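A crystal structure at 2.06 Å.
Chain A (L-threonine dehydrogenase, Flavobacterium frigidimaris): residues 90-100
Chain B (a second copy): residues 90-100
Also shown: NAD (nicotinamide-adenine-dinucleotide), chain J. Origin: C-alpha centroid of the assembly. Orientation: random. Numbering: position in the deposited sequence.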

ATOM      1  N   ALA A  90      -4.523 -14.575   0.933  1.00 12.37           N
ATOM      2  CA  ALA A  90      -4.105 -13.674   2.002  1.00 11.39           C
ATOM      3  C   ALA A  90      -4.532 -12.242   1.691  1.00 10.38           C
ATOM      4  O   ALA A  90      -5.091 -11.546   2.546  1.00 10.39           O
ATOM      5  CB  ALA A  90      -2.594 -13.744   2.182  1.00 11.48           C
ATOM      6  N   TRP A  91      -4.257 -11.796   0.470  1.00  9.93           N
ATOM      7  CA  TRP A  91      -4.629 -10.446   0.063  1.00 10.09           C
ATOM      8  C   TRP A  91      -6.145 -10.279   0.177  1.00 11.47           C
ATOM      9  O   TRP A  91      -6.634  -9.297   0.737  1.00 11.82           O
ATOM     10  CB  TRP A  91      -4.157 -10.182  -1.376  1.00  9.39           C
ATOM     11  CG  TRP A  91      -4.585  -8.848  -1.954  1.00 10.47           C
ATOM     12  CD1 TRP A  91      -5.573  -8.633  -2.876  1.00  9.98           C
ATOM     13  CD2 TRP A  91      -4.040  -7.556  -1.645  1.00  8.67           C
ATOM     14  NE1 TRP A  91      -5.676  -7.290  -3.160  1.00 10.61           N
ATOM     15  CE2 TRP A  91      -4.747  -6.606  -2.419  1.00 10.56           C
ATOM     16  CE3 TRP A  91      -3.023  -7.109  -0.790  1.00  9.37           C
ATOM     17  CZ2 TRP A  91      -4.470  -5.233  -2.362  1.00  8.49           C
ATOM     18  CZ3 TRP A  91      -2.747  -5.740  -0.734  1.00  9.18           C
ATOM     19  CH2 TRP A  91      -3.469  -4.823  -1.514  1.00  9.32           C
ATOM     20  N   ASP A  92      -6.878 -11.264  -0.332  1.00 11.63           N
ATOM     21  CA  ASP A  92      -8.336 -11.246  -0.306  1.00 13.47           C
ATOM     22  C   ASP A  92      -8.880 -11.094   1.114  1.00 12.78           C
ATOM     23  O   ASP A  92      -9.636 -10.165   1.396  1.00 12.33           O
ATOM     24  CB  ASP A  92      -8.871 -12.528  -0.958  1.00 14.37           C
ATOM     25  CG  ASP A  92     -10.389 -12.534  -1.106  1.00 20.04           C
ATOM     26  OD1 ASP A  92     -11.013 -11.457  -1.011  1.00 23.68           O
ATOM     27  OD2 ASP A  92     -10.961 -13.624  -1.337  1.00 23.79           O
ATOM     28  N   LEU A  93      -8.491 -12.003   2.007  1.00 11.68           N
ATOM     29  CA  LEU A  93      -8.944 -11.967   3.399  1.00 10.97           C
ATOM     30  C   LEU A  93      -8.498 -10.725   4.171  1.00  9.86           C
ATOM     31  O   LEU A  93      -9.316 -10.021   4.764  1.00 10.16           O
ATOM     32  CB  LEU A  93      -8.448 -13.206   4.155  1.00 10.66           C
ATOM     33  CG  LEU A  93      -8.687 -13.189   5.670  1.00 12.19           C
ATOM     34  CD1 LEU A  93     -10.182 -13.262   5.947  1.00 13.89           C
ATOM     35  CD2 LEU A  93      -7.971 -14.366   6.325  1.00 11.09           C
ATOM     36  N   ASN A  94      -7.194 -10.473   4.175  1.00  7.23           N
ATOM     37  CA  ASN A  94      -6.649  -9.341   4.910  1.00  8.33           C
ATOM     38  C   ASN A  94      -7.236  -7.990   4.503  1.00  8.07           C
ATOM     39  O   ASN A  94      -7.501  -7.149   5.361  1.00  7.44           O
ATOM     40  CB  ASN A  94      -5.122  -9.319   4.774  1.00  8.48           C
ATOM     41  CG  ASN A  94      -4.459 -10.525   5.432  1.00 10.33           C
ATOM     42  OD1 ASN A  94      -5.123 -11.498   5.799  1.00 11.31           O
ATOM     43  ND2 ASN A  94      -3.146 -10.467   5.575  1.00  8.53           N
ATOM     44  N   MET A  95      -7.451  -7.780   3.204  1.00  8.45           N
ATOM     45  CA  MET A  95      -8.000  -6.510   2.738  1.00  8.96           C
ATOM     46  C   MET A  95      -9.517  -6.395   2.820  1.00  9.44           C
ATOM     47  O   MET A  95     -10.043  -5.415   3.354  1.00  9.96           O
ATOM     48  CB  MET A  95      -7.576  -6.230   1.285  1.00  9.16           C
ATOM     49  CG  MET A  95      -6.083  -5.987   1.080  1.00  6.82           C
ATOM     50  SD  MET A  95      -5.387  -4.766   2.225  1.00 10.57           S
ATOM     51  CE  MET A  95      -6.263  -3.256   1.755  1.00  6.47           C
ATOM     52  N   ASN A  96     -10.221  -7.387   2.285  1.00 10.47           N
ATOM     53  CA  ASN A  96     -11.676  -7.335   2.262  1.00 11.01           C
ATOM     54  C   ASN A  96     -12.351  -7.425   3.620  1.00 11.00           C
ATOM     55  O   ASN A  96     -13.414  -6.843   3.812  1.00 10.62           O
ATOM     56  CB  ASN A  96     -12.233  -8.390   1.296  1.00 12.73           C
ATOM     57  CG  ASN A  96     -11.931  -8.046  -0.161  1.00 15.78           C
ATOM     58  OD1 ASN A  96     -12.109  -6.904  -0.583  1.00 20.63           O
ATOM     59  ND2 ASN A  96     -11.473  -9.029  -0.928  1.00 17.66           N
ATOM     60  N   SER A  97     -11.742  -8.133   4.566  1.00  9.57           N
ATOM     61  CA  SER A  97     -12.327  -8.217   5.898  1.00  8.92           C
ATOM     62  C   SER A  97     -12.250  -6.820   6.520  1.00  8.79           C
ATOM     63  O   SER A  97     -13.162  -6.389   7.226  1.00  7.86           O
ATOM     64  CB  SER A  97     -11.563  -9.227   6.760  1.00 10.18           C
ATOM     65  OG  SER A  97     -10.215  -8.827   6.961  1.00 10.67           O
ATOM     66  N   LEU A  98     -11.157  -6.111   6.249  1.00  9.19           N
ATOM     67  CA  LEU A  98     -10.983  -4.759   6.779  1.00  9.27           C
ATOM     68  C   LEU A  98     -11.972  -3.800   6.135  1.00  9.09           C
ATOM     69  O   LEU A  98     -12.541  -2.941   6.814  1.00  9.80           O
ATOM     70  CB  LEU A  98      -9.553  -4.259   6.541  1.00  8.97           C
ATOM     71  CG  LEU A  98      -9.245  -2.822   6.977  1.00  8.70           C
ATOM     72  CD1 LEU A  98      -9.493  -2.647   8.477  1.00  6.14           C
ATOM     73  CD2 LEU A  98      -7.794  -2.497   6.636  1.00 10.66           C
ATOM     74  N   PHE A  99     -12.176  -3.934   4.825  1.00  8.20           N
ATOM     75  CA  PHE A  99     -13.125  -3.064   4.132  1.00  9.08           C
ATOM     76  C   PHE A  99     -14.536  -3.242   4.696  1.00  8.64           C
ATOM     77  O   PHE A  99     -15.271  -2.264   4.864  1.00  8.99           O
ATOM     78  CB  PHE A  99     -13.133  -3.339   2.622  1.00  9.57           C
ATOM     79  CG  PHE A  99     -11.951  -2.759   1.886  1.00  9.24           C
ATOM     80  CD1 PHE A  99     -11.632  -1.407   2.007  1.00 12.26           C
ATOM     81  CD2 PHE A  99     -11.163  -3.560   1.062  1.00 11.89           C
ATOM     82  CE1 PHE A  99     -10.543  -0.861   1.321  1.00 10.55           C
ATOM     83  CE2 PHE A  99     -10.074  -3.026   0.371  1.00  8.25           C
ATOM     84  CZ  PHE A  99      -9.763  -1.672   0.502  1.00 10.11           C
ATOM     85  N   HIS A 100     -14.917  -4.484   4.983  1.00  8.39           N
ATOM     86  CA  HIS A 100     -16.246  -4.749   5.548  1.00  8.91           C
ATOM     87  C   HIS A 100     -16.434  -4.053   6.887  1.00  8.70           C
ATOM     88  O   HIS A 100     -17.448  -3.395   7.113  1.00  8.46           O
ATOM     89  CB  HIS A 100     -16.473  -6.245   5.746  1.00  8.38           C
ATOM     90  CG  HIS A 100     -16.454  -7.029   4.472  1.00  9.12           C
ATOM     91  ND1 HIS A 100     -16.733  -6.461   3.248  1.00 11.78           N
ATOM     92  CD2 HIS A 100     -16.226  -8.342   4.238  1.00 10.91           C
ATOM     93  CE1 HIS A 100     -16.676  -7.394   2.313  1.00 14.30           C
ATOM     94  NE2 HIS A 100     -16.372  -8.544   2.888  1.00 13.29           N
TER
HETATM   95  PA  NAD J3002      -6.783   9.058 -18.916  1.00 11.75           P
HETATM   96  O1A NAD J3002      -6.622  10.166 -19.916  1.00  9.58           O
HETATM   97  O2A NAD J3002      -7.929   9.201 -17.996  1.00 10.53           O
HETATM   98  O5B NAD J3002      -6.851   7.692 -19.767  1.00  8.23           O
HETATM   99  C5B NAD J3002      -7.291   6.461 -19.225  1.00  8.41           C
HETATM  100  C4B NAD J3002      -7.887   5.627 -20.350  1.00  7.96           C
HETATM  101  O4B NAD J3002      -8.233   4.346 -19.826  1.00 11.23           O
HETATM  102  C3B NAD J3002      -9.148   6.225 -21.009  1.00 12.03           C
HETATM  103  O3B NAD J3002      -9.031   6.275 -22.448  1.00  8.96           O
HETATM  104  C2B NAD J3002     -10.262   5.281 -20.513  1.00 11.24           C
HETATM  105  O2B NAD J3002     -11.319   5.121 -21.421  1.00 11.72           O
HETATM  106  C1B NAD J3002      -9.511   3.973 -20.306  1.00 10.03           C
HETATM  107  N9A NAD J3002     -10.186   3.051 -19.360  1.00  7.34           N
HETATM  108  C8A NAD J3002     -10.819   3.381 -18.197  1.00  9.40           C
HETATM  109  N7A NAD J3002     -11.328   2.252 -17.656  1.00 11.19           N
HETATM  110  C5A NAD J3002     -11.051   1.207 -18.460  1.00  8.74           C
HETATM  111  C6A NAD J3002     -11.323  -0.156 -18.372  1.00  8.49           C
HETATM  112  N6A NAD J3002     -12.106  -0.697 -17.422  1.00  8.39           N
HETATM  113  N1A NAD J3002     -10.882  -0.935 -19.405  1.00  9.07           N
HETATM  114  C2A NAD J3002     -10.155  -0.436 -20.482  1.00  9.64           C
HETATM  115  N3A NAD J3002      -9.896   0.908 -20.560  1.00 10.71           N
HETATM  116  C4A NAD J3002     -10.350   1.720 -19.560  1.00  9.20           C
HETATM  117  O3  NAD J3002      -5.440   8.910 -18.002  1.00 10.17           O
HETATM  118  PN  NAD J3002      -3.927   9.143 -18.520  1.00  9.28           P
HETATM  119  O1N NAD J3002      -3.665   8.721 -19.910  1.00 10.22           O
HETATM  120  O2N NAD J3002      -3.577  10.537 -18.103  1.00 10.25           O
HETATM  121  O5D NAD J3002      -3.186   8.118 -17.523  1.00  8.28           O
HETATM  122  C5D NAD J3002      -2.684   6.876 -17.945  1.00  8.32           C
HETATM  123  C4D NAD J3002      -1.915   6.268 -16.760  1.00  6.31           C
HETATM  124  O4D NAD J3002      -0.870   7.166 -16.361  1.00  9.16           O
HETATM  125  C3D NAD J3002      -2.759   6.006 -15.498  1.00  8.78           C
HETATM  126  O3D NAD J3002      -2.241   4.867 -14.837  1.00  8.53           O
HETATM  127  C2D NAD J3002      -2.423   7.216 -14.641  1.00 10.34           C
HETATM  128  O2D NAD J3002      -2.701   6.996 -13.285  1.00 10.85           O
HETATM  129  C1D NAD J3002      -0.941   7.427 -14.961  1.00  7.53           C
HETATM  130  N1N NAD J3002      -0.529   8.805 -14.644  1.00  9.06           N
HETATM  131  C2N NAD J3002      -1.000   9.870 -15.372  1.00  8.46           C
HETATM  132  C3N NAD J3002      -0.566  11.153 -15.074  1.00  9.33           C
HETATM  133  C7N NAD J3002      -0.970  12.329 -15.964  1.00  7.40           C
HETATM  134  O7N NAD J3002      -0.588  13.592 -15.543  1.00 11.39           O
HETATM  135  N7N NAD J3002      -1.642  12.202 -17.125  1.00  8.32           N
HETATM  136  C4N NAD J3002       0.331  11.361 -13.993  1.00  6.64           C
HETATM  137  C5N NAD J3002       0.782  10.274 -13.247  1.00  6.39           C
HETATM  138  C6N NAD J3002       0.345   8.993 -13.594  1.00  5.45           C
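Chain B (90-100) AWDLNMNSLFH

Chain B repeats the conformation of chain A: residues 90-100 are helical throughout, phi and psi stay near -60° and -45° with modest drift, and i to i+4 hydrogen bonds such as M95(B) N to W91(B) O at 3.0 Å hold the turns. The helix of chain B runs almost exactly against that of chain A, with 173° between their N-to-C directions and 14.4 Å between the axes at closest approach. That spacing is too wide for backbones to touch, so long side chains must fill the gap. The antiparallel register puts W91(B) across from F99(A) and F99(B) across from W91(A), each pair with CA atoms 11.5 Å apart.

Spacing of four residues sets the contact: W91(A), M95(A) and F99(A), and likewise W91(B), M95(B) and F99(B), recur on one side of their helix and point toward the partner. In the middle the two tryptophans meet, W91(B) CZ2 lying 3.8 Å from W91(A) CZ2. With chi1 at t, each indole extends into the space between the helices. F99(B), chi1 at m, turns its ring edge toward the face of W91(A), with planes at 65° and F99(B) CZ 3.9 Å from W91(A) CE2; F99(A) treats W91(B) the same way. M95(B), m at all three chi angles, brings CE to 4.3 Å from W91(A) CZ2, and M95(A) CE stands 4.2 Å from W91(B) CZ2.

No direct hydrogen bond crosses between the stretches, which bury 236 Å² in all. A water accepts from W91(A) NE1 at 3.0 Å and donates a weak bond to N96(B) OD1 at 3.4 Å, meeting the indole's polar need beside apolar packing. N96(B) is steadied within its own helix, ND2 donating to D92(B) OD1 at 2.7 Å. L93(B), out of reach of the partner helix, has CD1 3.4 Å from NAD N6A.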

ATOM      1  N   ALA B  90     -12.566   3.070  -8.179  1.00 12.83           N
ATOM      2  CA  ALA B  90     -11.176   3.423  -8.468  1.00 11.96           C
ATOM      3  C   ALA B  90     -10.253   2.322  -7.952  1.00 11.69           C
ATOM      4  O   ALA B  90      -9.381   1.832  -8.676  1.00 12.15           O
ATOM      5  CB  ALA B  90     -10.821   4.763  -7.813  1.00 11.70           C
ATOM      6  N   TRP B  91     -10.448   1.934  -6.697  1.00 10.92           N
ATOM      7  CA  TRP B  91      -9.644   0.879  -6.088  1.00 11.41           C
ATOM      8  C   TRP B  91      -9.763  -0.415  -6.896  1.00 11.73           C
ATOM      9  O   TRP B  91      -8.768  -1.086  -7.177  1.00 11.70           O
ATOM     10  CB  TRP B  91     -10.104   0.649  -4.643  1.00 11.82           C
ATOM     11  CG  TRP B  91      -9.419  -0.489  -3.948  1.00 10.96           C
ATOM     12  CD1 TRP B  91      -9.965  -1.700  -3.626  1.00 10.77           C
ATOM     13  CD2 TRP B  91      -8.065  -0.521  -3.483  1.00 10.76           C
ATOM     14  NE1 TRP B  91      -9.034  -2.483  -2.986  1.00 11.84           N
ATOM     15  CE2 TRP B  91      -7.858  -1.783  -2.884  1.00 11.97           C
ATOM     16  CE3 TRP B  91      -7.002   0.396  -3.512  1.00 10.40           C
ATOM     17  CZ2 TRP B  91      -6.630  -2.156  -2.319  1.00  9.90           C
ATOM     18  CZ3 TRP B  91      -5.780   0.025  -2.951  1.00  9.90           C
ATOM     19  CH2 TRP B  91      -5.608  -1.241  -2.363  1.00 12.11           C
ATOM     20  N   ASP B  92     -10.990  -0.746  -7.281  1.00 11.88           N
ATOM     21  CA  ASP B  92     -11.264  -1.953  -8.053  1.00 12.43           C
ATOM     22  C   ASP B  92     -10.538  -1.949  -9.398  1.00 11.71           C
ATOM     23  O   ASP B  92      -9.806  -2.881  -9.711  1.00 10.94           O
ATOM     24  CB  ASP B  92     -12.782  -2.098  -8.247  1.00 13.52           C
ATOM     25  CG  ASP B  92     -13.167  -3.355  -9.019  1.00 19.48           C
ATOM     26  OD1 ASP B  92     -12.459  -4.378  -8.918  1.00 24.80           O
ATOM     27  OD2 ASP B  92     -14.206  -3.325  -9.718  1.00 26.91           O
ATOM     28  N   LEU B  93     -10.739  -0.897 -10.188  1.00 11.23           N
ATOM     29  CA  LEU B  93     -10.091  -0.784 -11.496  1.00 10.16           C
ATOM     30  C   LEU B  93      -8.564  -0.734 -11.403  1.00  9.06           C
ATOM     31  O   LEU B  93      -7.865  -1.558 -11.992  1.00  8.98           O
ATOM     32  CB  LEU B  93     -10.577   0.477 -12.227  1.00  9.24           C
ATOM     33  CG  LEU B  93      -9.882   0.760 -13.564  1.00 11.12           C
ATOM     34  CD1 LEU B  93     -10.243  -0.334 -14.564  1.00 10.76           C
ATOM     35  CD2 LEU B  93     -10.298   2.121 -14.103  1.00  9.97           C
ATOM     36  N   ASN B  94      -8.053   0.244 -10.666  1.00  8.36           N
ATOM     37  CA  ASN B  94      -6.613   0.420 -10.535  1.00  8.97           C
ATOM     38  C   ASN B  94      -5.859  -0.811 -10.035  1.00  8.96           C
ATOM     39  O   ASN B  94      -4.793  -1.144 -10.563  1.00  9.34           O
ATOM     40  CB  ASN B  94      -6.330   1.631  -9.643  1.00  9.09           C
ATOM     41  CG  ASN B  94      -6.837   2.926 -10.254  1.00 11.89           C
ATOM     42  OD1 ASN B  94      -7.606   2.907 -11.219  1.00 10.48           O
ATOM     43  ND2 ASN B  94      -6.421   4.054  -9.695  1.00  9.00           N
ATOM     44  N   MET B  95      -6.405  -1.503  -9.040  1.00  8.29           N
ATOM     45  CA  MET B  95      -5.728  -2.686  -8.514  1.00  8.28           C
ATOM     46  C   MET B  95      -5.897  -3.946  -9.344  1.00  8.20           C
ATOM     47  O   MET B  95      -4.918  -4.591  -9.717  1.00  7.66           O
ATOM     48  CB  MET B  95      -6.180  -2.996  -7.081  1.00  8.44           C
ATOM     49  CG  MET B  95      -5.746  -1.977  -6.039  1.00  8.86           C
ATOM     50  SD  MET B  95      -4.008  -1.513  -6.178  1.00 11.39           S
ATOM     51  CE  MET B  95      -3.174  -3.094  -5.852  1.00 10.09           C
ATOM     52  N   ASN B  96      -7.140  -4.304  -9.639  1.00  9.08           N
ATOM     53  CA  ASN B  96      -7.373  -5.534 -10.371  1.00 10.46           C
ATOM     54  C   ASN B  96      -6.910  -5.578 -11.820  1.00 10.40           C
ATOM     55  O   ASN B  96      -6.552  -6.648 -12.307  1.00  9.89           O
ATOM     56  CB  ASN B  96      -8.844  -5.950 -10.228  1.00 11.52           C
ATOM     57  CG  ASN B  96      -9.168  -6.385  -8.806  1.00 13.77           C
ATOM     58  OD1 ASN B  96      -8.412  -7.142  -8.203  1.00 19.45           O
ATOM     59  ND2 ASN B  96     -10.287  -5.907  -8.263  1.00 13.90           N
ATOM     60  N   SER B  97      -6.892  -4.441 -12.509  1.00  9.55           N
ATOM     61  CA  SER B  97      -6.416  -4.441 -13.887  1.00  9.07           C
ATOM     62  C   SER B  97      -4.920  -4.759 -13.838  1.00  8.52           C
ATOM     63  O   SER B  97      -4.394  -5.449 -14.708  1.00  6.88           O
ATOM     64  CB  SER B  97      -6.650  -3.079 -14.557  1.00  8.76           C
ATOM     65  OG  SER B  97      -5.957  -2.031 -13.895  1.00 10.41           O
ATOM     66  N   LEU B  98      -4.244  -4.257 -12.808  1.00  8.69           N
ATOM     67  CA  LEU B  98      -2.818  -4.509 -12.640  1.00  8.33           C
ATOM     68  C   LEU B  98      -2.582  -5.985 -12.328  1.00  9.20           C
ATOM     69  O   LEU B  98      -1.686  -6.607 -12.901  1.00  9.68           O
ATOM     70  CB  LEU B  98      -2.245  -3.639 -11.514  1.00  8.45           C
ATOM     71  CG  LEU B  98      -0.774  -3.852 -11.126  1.00  7.49           C
ATOM     72  CD1 LEU B  98       0.139  -3.754 -12.343  1.00  5.54           C
ATOM     73  CD2 LEU B  98      -0.386  -2.808 -10.093  1.00  7.38           C
ATOM     74  N   PHE B  99      -3.385  -6.552 -11.426  1.00  8.83           N
ATOM     75  CA  PHE B  99      -3.230  -7.965 -11.081  1.00  9.27           C
ATOM     76  C   PHE B  99      -3.385  -8.853 -12.316  1.00  9.13           C
ATOM     77  O   PHE B  99      -2.646  -9.830 -12.484  1.00 10.58           O
ATOM     78  CB  PHE B  99      -4.247  -8.385 -10.013  1.00  9.39           C
ATOM     79  CG  PHE B  99      -3.915  -7.900  -8.626  1.00 10.13           C
ATOM     80  CD1 PHE B  99      -2.682  -8.186  -8.049  1.00 11.12           C
ATOM     81  CD2 PHE B  99      -4.848  -7.177  -7.887  1.00 11.33           C
ATOM     82  CE1 PHE B  99      -2.381  -7.760  -6.754  1.00 14.26           C
ATOM     83  CE2 PHE B  99      -4.561  -6.746  -6.593  1.00 10.89           C
ATOM     84  CZ  PHE B  99      -3.325  -7.038  -6.023  1.00  9.97           C
ATOM     85  N   HIS B 100      -4.342  -8.518 -13.177  1.00  9.14           N
ATOM     86  CA  HIS B 100      -4.565  -9.298 -14.396  1.00  9.49           C
ATOM     87  C   HIS B 100      -3.336  -9.284 -15.294  1.00  8.48           C
ATOM     88  O   HIS B 100      -2.914 -10.327 -15.794  1.00  8.23           O
ATOM     89  CB  HIS B 100      -5.759  -8.755 -15.191  1.00 10.07           C
ATOM     90  CG  HIS B 100      -7.063  -8.846 -14.463  1.00 10.87           C
ATOM     91  ND1 HIS B 100      -7.292  -9.762 -13.458  1.00 11.39           N
ATOM     92  CD2 HIS B 100      -8.225  -8.171 -14.628  1.00 11.88           C
ATOM     93  CE1 HIS B 100      -8.538  -9.646 -13.036  1.00 14.46           C
ATOM     94  NE2 HIS B 100      -9.127  -8.688 -13.731  1.00 13.19           N
TER
HETATM   95  O   HOH W   1      -7.601  -6.088  -5.047  1.00 22.96           O